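Long-range contacts in oxidized polyvinyl alcohol hydrolase (Pseudomonas sp. VM15C, PDB 3WWC), which catalyses the hydrolysis of beta-diketones, cleaving oxidized polyvinyl alcohol in the second step of that polymer's breakdown: residues G179-N184 with E203-S208; G174-G179 with L198-E203. The protein carries 1 engineered substitution. All coordinates share one frame; numbering follows the deposited sequence.

Contact 1 (G179-N184 with E203-S208); sequences GGTMTN and EWYVTS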
loop_
_atom_site.group_PDB
_atom_site.type_symbol
_atom_site.label_atom_id
_atom_site.label_comp_id
_atom_site.label_asym_id
_atom_site.label_seq_id
_atom_site.Cartn_x
_atom_site.Cartn_y
_atom_site.Cartn_z
ATOM N N GLY A 179 3.951 2.258 4.059
ATOM C CA GLY A 179 3.037 1.141 3.793
ATOM C C GLY A 179 2.221 1.412 2.537
ATOM O O GLY A 179 1.778 0.444 1.906
ATOM N N GLY A 180 1.954 2.677 2.219
ATOM C CA GLY A 180 1.284 3.007 0.965
ATOM C C GLY A 180 2.224 2.745 -0.214
ATOM O O GLY A 180 1.768 2.307 -1.266
ATOM N N THR A 181 3.529 3.013 -0.052
ATOM C CA THR A 181 4.499 2.734 -1.103
ATOM C C THR A 181 4.527 1.228 -1.326
ATOM O O THR A 181 4.559 0.761 -2.466
ATOM C CB THR A 181 5.880 3.232 -0.670
ATOM O OG1 THR A 181 5.743 4.592 -0.192
ATOM C CG2 THR A 181 6.867 3.140 -1.835
ATOM N N MET A 182 4.526 0.488 -0.238
ATOM C CA MET A 182 4.528 -0.966 -0.366
ATOM C C MET A 182 3.273 -1.473 -1.057
ATOM O O MET A 182 3.347 -2.459 -1.829
ATOM C CB MET A 182 4.692 -1.586 1.035
ATOM C CG MET A 182 4.820 -3.127 1.044
ATOM S SD MET A 182 6.386 -3.648 0.281
ATOM C CE MET A 182 5.778 -4.690 -1.055
ATOM N N THR A 183 2.129 -0.806 -0.821
ATOM C CA THR A 183 0.869 -1.196 -1.492
ATOM C C THR A 183 1.077 -1.003 -3.003
ATOM O O THR A 183 0.719 -1.864 -3.808
ATOM C CB THR A 183 -0.279 -0.323 -1.020
ATOM O OG1 THR A 183 -0.458 -0.552 0.384
ATOM C CG2 THR A 183 -1.572 -0.701 -1.747
ATOM N N ASN A 184 1.600 0.150 -3.418
ATOM C CA ASN A 184 1.846 0.372 -4.834
ATOM C C ASN A 184 2.754 -0.731 -5.409
ATOM O O ASN A 184 2.468 -1.270 -6.491
ATOM C CB ASN A 184 2.566 1.733 -5.071
ATOM C CG ASN A 184 1.620 2.912 -5.016
ATOM O OD1 ASN A 184 0.433 2.791 -5.349
ATOM N ND2 ASN A 184 2.148 4.095 -4.618
ATOM N N GLU A 203 4.718 6.617 -1.837
ATOM C CA GLU A 203 5.635 7.134 -2.855
ATOM C C GLU A 203 5.518 6.314 -4.144
ATOM O O GLU A 203 4.970 5.178 -4.181
ATOM C CB GLU A 203 7.111 7.059 -2.370
ATOM C CG GLU A 203 7.734 8.417 -1.926
ATOM C CD GLU A 203 8.028 9.338 -3.091
ATOM O OE1 GLU A 203 8.697 10.348 -2.832
ATOM O OE2 GLU A 203 7.630 9.088 -4.260
ATOM N N TRP A 204 6.056 6.919 -5.201
ATOM C CA TRP A 204 6.203 6.296 -6.527
ATOM C C TRP A 204 7.718 6.279 -6.867
ATOM O O TRP A 204 8.155 5.462 -7.678
ATOM C CB TRP A 204 5.484 7.126 -7.611
ATOM C CG TRP A 204 5.153 6.330 -8.859
ATOM C CD1 TRP A 204 5.762 6.420 -10.096
ATOM C CD2 TRP A 204 4.130 5.329 -8.989
ATOM N NE1 TRP A 204 5.171 5.544 -10.983
ATOM C CE2 TRP A 204 4.161 4.858 -10.332
ATOM C CE3 TRP A 204 3.178 4.781 -8.094
ATOM C CZ2 TRP A 204 3.276 3.874 -10.803
ATOM C CZ3 TRP A 204 2.298 3.800 -8.561
ATOM C CH2 TRP A 204 2.337 3.347 -9.906
ATOM N N TYR A 205 8.489 7.174 -6.260
ATOM C CA TYR A 205 9.951 7.335 -6.521
ATOM C C TYR A 205 10.159 7.539 -8.009
ATOM O O TYR A 205 10.890 6.798 -8.705
ATOM C CB TYR A 205 10.735 6.127 -6.058
ATOM C CG TYR A 205 10.586 5.796 -4.599
ATOM C CD1 TYR A 205 10.910 6.722 -3.599
ATOM C CD2 TYR A 205 10.229 4.501 -4.218
ATOM C CE1 TYR A 205 10.908 6.347 -2.255
ATOM C CE2 TYR A 205 10.230 4.116 -2.879
ATOM C CZ TYR A 205 10.575 5.038 -1.917
ATOM O OH TYR A 205 10.669 4.644 -0.582
ATOM N N VAL A 206 9.511 8.581 -8.524
ATOM C CA VAL A 206 9.551 8.874 -9.952
ATOM C C VAL A 206 10.967 8.912 -10.529
ATOM O O VAL A 206 11.894 9.504 -9.919
ATOM C CB VAL A 206 8.854 10.210 -10.197
ATOM C CG1 VAL A 206 9.099 10.714 -11.664
ATOM C CG2 VAL A 206 7.363 10.004 -10.022
ATOM N N THR A 207 11.131 8.245 -11.675
ATOM C CA THR A 207 12.439 8.285 -12.362
ATOM C C THR A 207 12.225 8.823 -13.769
ATOM O O THR A 207 11.107 9.069 -14.214
ATOM C CB THR A 207 13.055 6.871 -12.554
ATOM O OG1 THR A 207 12.240 6.078 -13.442
ATOM C CG2 THR A 207 13.210 6.159 -11.190
ATOM N N SER A 208 13.329 8.972 -14.497
ATOM C CA SER A 208 13.202 9.348 -15.886
ATOM C C SER A 208 12.663 8.138 -16.625
ATOM O O SER A 208 12.639 7.014 -16.103
ATOM C CB SER A 208 14.567 9.704 -16.506
ATOM O OG SER A 208 15.135 10.789 -15.785
HETATM O O HOH W 1 8.010 5.451 1.069
#
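Thr181 and Asn184, one turn apart on helix 178-189, grip the backbone of Glu203 at both ends. OG1 of Thr181 sits beside its own backbone N (chi1 -49°) and accepts Glu203 N at 2.8 Å, nearly straight (169° at the hydrogen); the same hydroxyl is also bonded to Ala177 O. Asn184 sends ND2 to Glu203 O, 3.1 Å away, close to its own amide plane but well above the carbonyl plane. That amide stands at 75° to the Trp204 indole and meets its edge, Asn184 CG lying 3.7 Å from Trp204 CZ3. The indole NE1 is taken by His231 O.

The contact of Thr181 with Tyr205 is looser: a single methyl, Thr181 CG2, reaches Tyr205 CE2 at 3.7 Å, while a water bridges Thr181 OG1 and Tyr205 OH, which is also bonded to Glu131. Glu203 CB, however, packs 3.8 Å above the centre of one Tyr205 ring face. The loop then leads off to a partly exposed Ser208. Glu203 OE2 accepts both Trp204 N and Tyr205 N, folding the side chain back on those two residues. Polar side chains thus satisfy buried backbone groups and probably help to place Tyr205 at a butanoic acid pocket.

Contact 2 (G174-G179 with L198-E203); sequences GGIASG and LPISGE. Engineered in segment 174-179: Ala177 (natural residue Ser). With BUA (butanoic acid), chain C.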
loop_
_atom_site.group_PDB
_atom_site.type_symbol
_atom_site.label_atom_id
_atom_site.label_comp_id
_atom_site.label_asym_id
_atom_site.label_seq_id
_atom_site.Cartn_x
_atom_site.Cartn_y
_atom_site.Cartn_z
ATOM N N GLY A 174 -3.354 -2.454 1.812
ATOM C CA GLY A 174 -3.257 -1.009 1.761
ATOM C C GLY A 174 -2.455 -0.542 2.944
ATOM O O GLY A 174 -2.105 -1.334 3.831
ATOM N N GLY A 175 -2.135 0.734 2.958
ATOM C CA GLY A 175 -1.310 1.192 4.079
ATOM C C GLY A 175 -1.005 2.657 3.918
ATOM O O GLY A 175 -1.375 3.283 2.941
ATOM N N ILE A 176 -0.341 3.189 4.929
ATOM C CA ILE A 176 0.000 4.595 5.011
ATOM C C ILE A 176 1.498 4.842 4.855
ATOM O O ILE A 176 2.313 4.085 5.371
ATOM C CB ILE A 176 -0.484 5.182 6.387
ATOM C CG1 ILE A 176 -0.084 6.643 6.534
ATOM C CG2 ILE A 176 0.143 4.428 7.592
ATOM C CD1 ILE A 176 -0.814 7.562 5.587
ATOM N N ALA A 177 1.835 5.859 4.067
ATOM C CA ALA A 177 3.221 6.314 3.958
ATOM C C ALA A 177 4.072 5.215 3.379
ATOM O O ALA A 177 3.741 4.793 2.273
ATOM C CB ALA A 177 3.677 6.772 5.355
ATOM N N SER A 178 5.108 4.723 4.048
ATOM C CA SER A 178 5.905 3.637 3.456
ATOM C C SER A 178 4.983 2.433 3.237
ATOM O O SER A 178 5.248 1.665 2.303
ATOM C CB SER A 178 7.072 3.292 4.386
ATOM O OG SER A 178 7.885 2.278 3.831
ATOM N N GLY A 179 3.951 2.258 4.059
ATOM C CA GLY A 179 3.037 1.141 3.793
ATOM C C GLY A 179 2.221 1.412 2.537
ATOM O O GLY A 179 1.778 0.444 1.906
ATOM N N LEU A 198 -5.337 -0.000 -1.338
ATOM C CA LEU A 198 -5.546 1.353 -0.832
ATOM C C LEU A 198 -4.218 2.025 -0.452
ATOM O O LEU A 198 -3.825 2.047 0.753
ATOM C CB LEU A 198 -6.491 1.271 0.392
ATOM C CG LEU A 198 -6.853 2.572 1.126
ATOM C CD1 LEU A 198 -7.616 3.499 0.201
ATOM C CD2 LEU A 198 -7.743 2.235 2.340
ATOM N N PRO A 199 -3.465 2.528 -1.447
ATOM C CA PRO A 199 -2.180 3.201 -1.153
ATOM C C PRO A 199 -2.450 4.636 -0.684
ATOM O O PRO A 199 -2.848 5.475 -1.479
ATOM C CB PRO A 199 -1.425 3.134 -2.491
ATOM C CG PRO A 199 -2.584 3.080 -3.554
ATOM C CD PRO A 199 -3.662 2.264 -2.905
ATOM N N ILE A 200 -2.292 4.883 0.614
ATOM C CA ILE A 200 -2.534 6.189 1.211
ATOM C C ILE A 200 -1.201 6.889 1.383
ATOM O O ILE A 200 -0.324 6.421 2.117
ATOM C CB ILE A 200 -3.204 6.043 2.588
ATOM C CG1 ILE A 200 -4.477 5.193 2.499
ATOM C CG2 ILE A 200 -3.510 7.441 3.125
ATOM C CD1 ILE A 200 -5.177 4.983 3.894
ATOM N N SER A 201 -1.053 7.992 0.653
ATOM C CA SER A 201 0.178 8.802 0.725
ATOM C C SER A 201 1.424 7.973 0.579
ATOM O O SER A 201 2.350 8.057 1.405
ATOM C CB SER A 201 0.186 9.545 2.019
ATOM O OG SER A 201 -0.950 10.365 2.097
ATOM N N GLY A 202 1.417 7.168 -0.467
ATOM C CA GLY A 202 2.591 6.340 -0.780
ATOM C C GLY A 202 3.459 7.015 -1.821
ATOM O O GLY A 202 3.011 7.875 -2.604
ATOM N N GLU A 203 4.718 6.617 -1.837
ATOM C CA GLU A 203 5.635 7.134 -2.855
ATOM C C GLU A 203 5.518 6.314 -4.144
ATOM O O GLU A 203 4.970 5.178 -4.181
ATOM C CB GLU A 203 7.111 7.059 -2.370
ATOM C CG GLU A 203 7.734 8.417 -1.926
ATOM C CD GLU A 203 8.028 9.338 -3.091
ATOM O OE1 GLU A 203 8.697 10.348 -2.832
ATOM O OE2 GLU A 203 7.630 9.088 -4.260
HETATM C C1 BUA C . 10.185 8.019 2.324
HETATM C C2 BUA C . 8.828 8.288 2.977
HETATM C C3 BUA C . 8.411 7.058 3.785
HETATM C C4 BUA C . 7.105 7.317 4.540
HETATM O O1 BUA C . 6.958 6.715 5.628
HETATM O O2 BUA C . 6.262 8.051 3.975
#
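Ile176 and Ile200 share one face of the sheet with Leu198, while the Pro199 ring lies on the other, against Thr183 and Asn184 of helix 178-189. Ile176 extends CG1 anti to its backbone N (chi1 177°), bringing CD1 to 3.7 Å from Ile200 CG2. Side by side, the strands run parallel, 7° apart, with Met68 of strand 62-68 flanking 174-176 and Val252 of strand 247-253 flanking 198-200. Leu198 O takes Gly175 N at 3.1 Å; Gly175 O accepts Ile200 N, almost in line with its C=O; and Ile200 O accepts Ala177 N at 3.0 Å.

Past the strands the chain turns sharply at Ala177, engineered from serine. Its positive phi of 63° is the strained backbone usual at the nucleophile elbow of alpha/beta hydrolases; it sits at the N-cap of helix 178-189 in what is naturally a Gly-X-Ser-X-Gly sequence, here with alanine in the middle. Gly179 N closes the turn on Ile176 O, and Ala177 CA comes within 3.2 Å of Ser201 O in a CH...O contact. Ser201 OG is bonded to Asp258. CB of Ala177 faces the carboxylate of butanoic acid, 3.2 Å from its O2, and Ser178 N lies 3.1 Å from its O1; Ser71 OG and His303 NE2 hydrogen-bond the ligand. A backbone N-H so near an acid oxygen, at a helix start, is consistent with an oxyanion site stabilising negative charge.

In the fold
Both contacts belong to one beta-alpha-beta unit: contact 2 pairs its two strands, and contact 1 ties the connecting helix to the loop that follows the second. Their centres are about 8 Å apart and they share Gly179 and Glu203. They touch where Asn184 OD1 packs 3.4 Å from Pro199 CB. The side chain of Thr181 is about 6 Å from that of Ala177, the engineered residue at a charge-relay position assigned by similarity. Each contact borders a different butanoic acid: one lies against Ala177, and the other is about 4 Å from the Tyr205 side chain and about 8 Å from that of Ala177. Glu131, bonded to Tyr205, also bonds Ser178 OG through its other carboxylate oxygen.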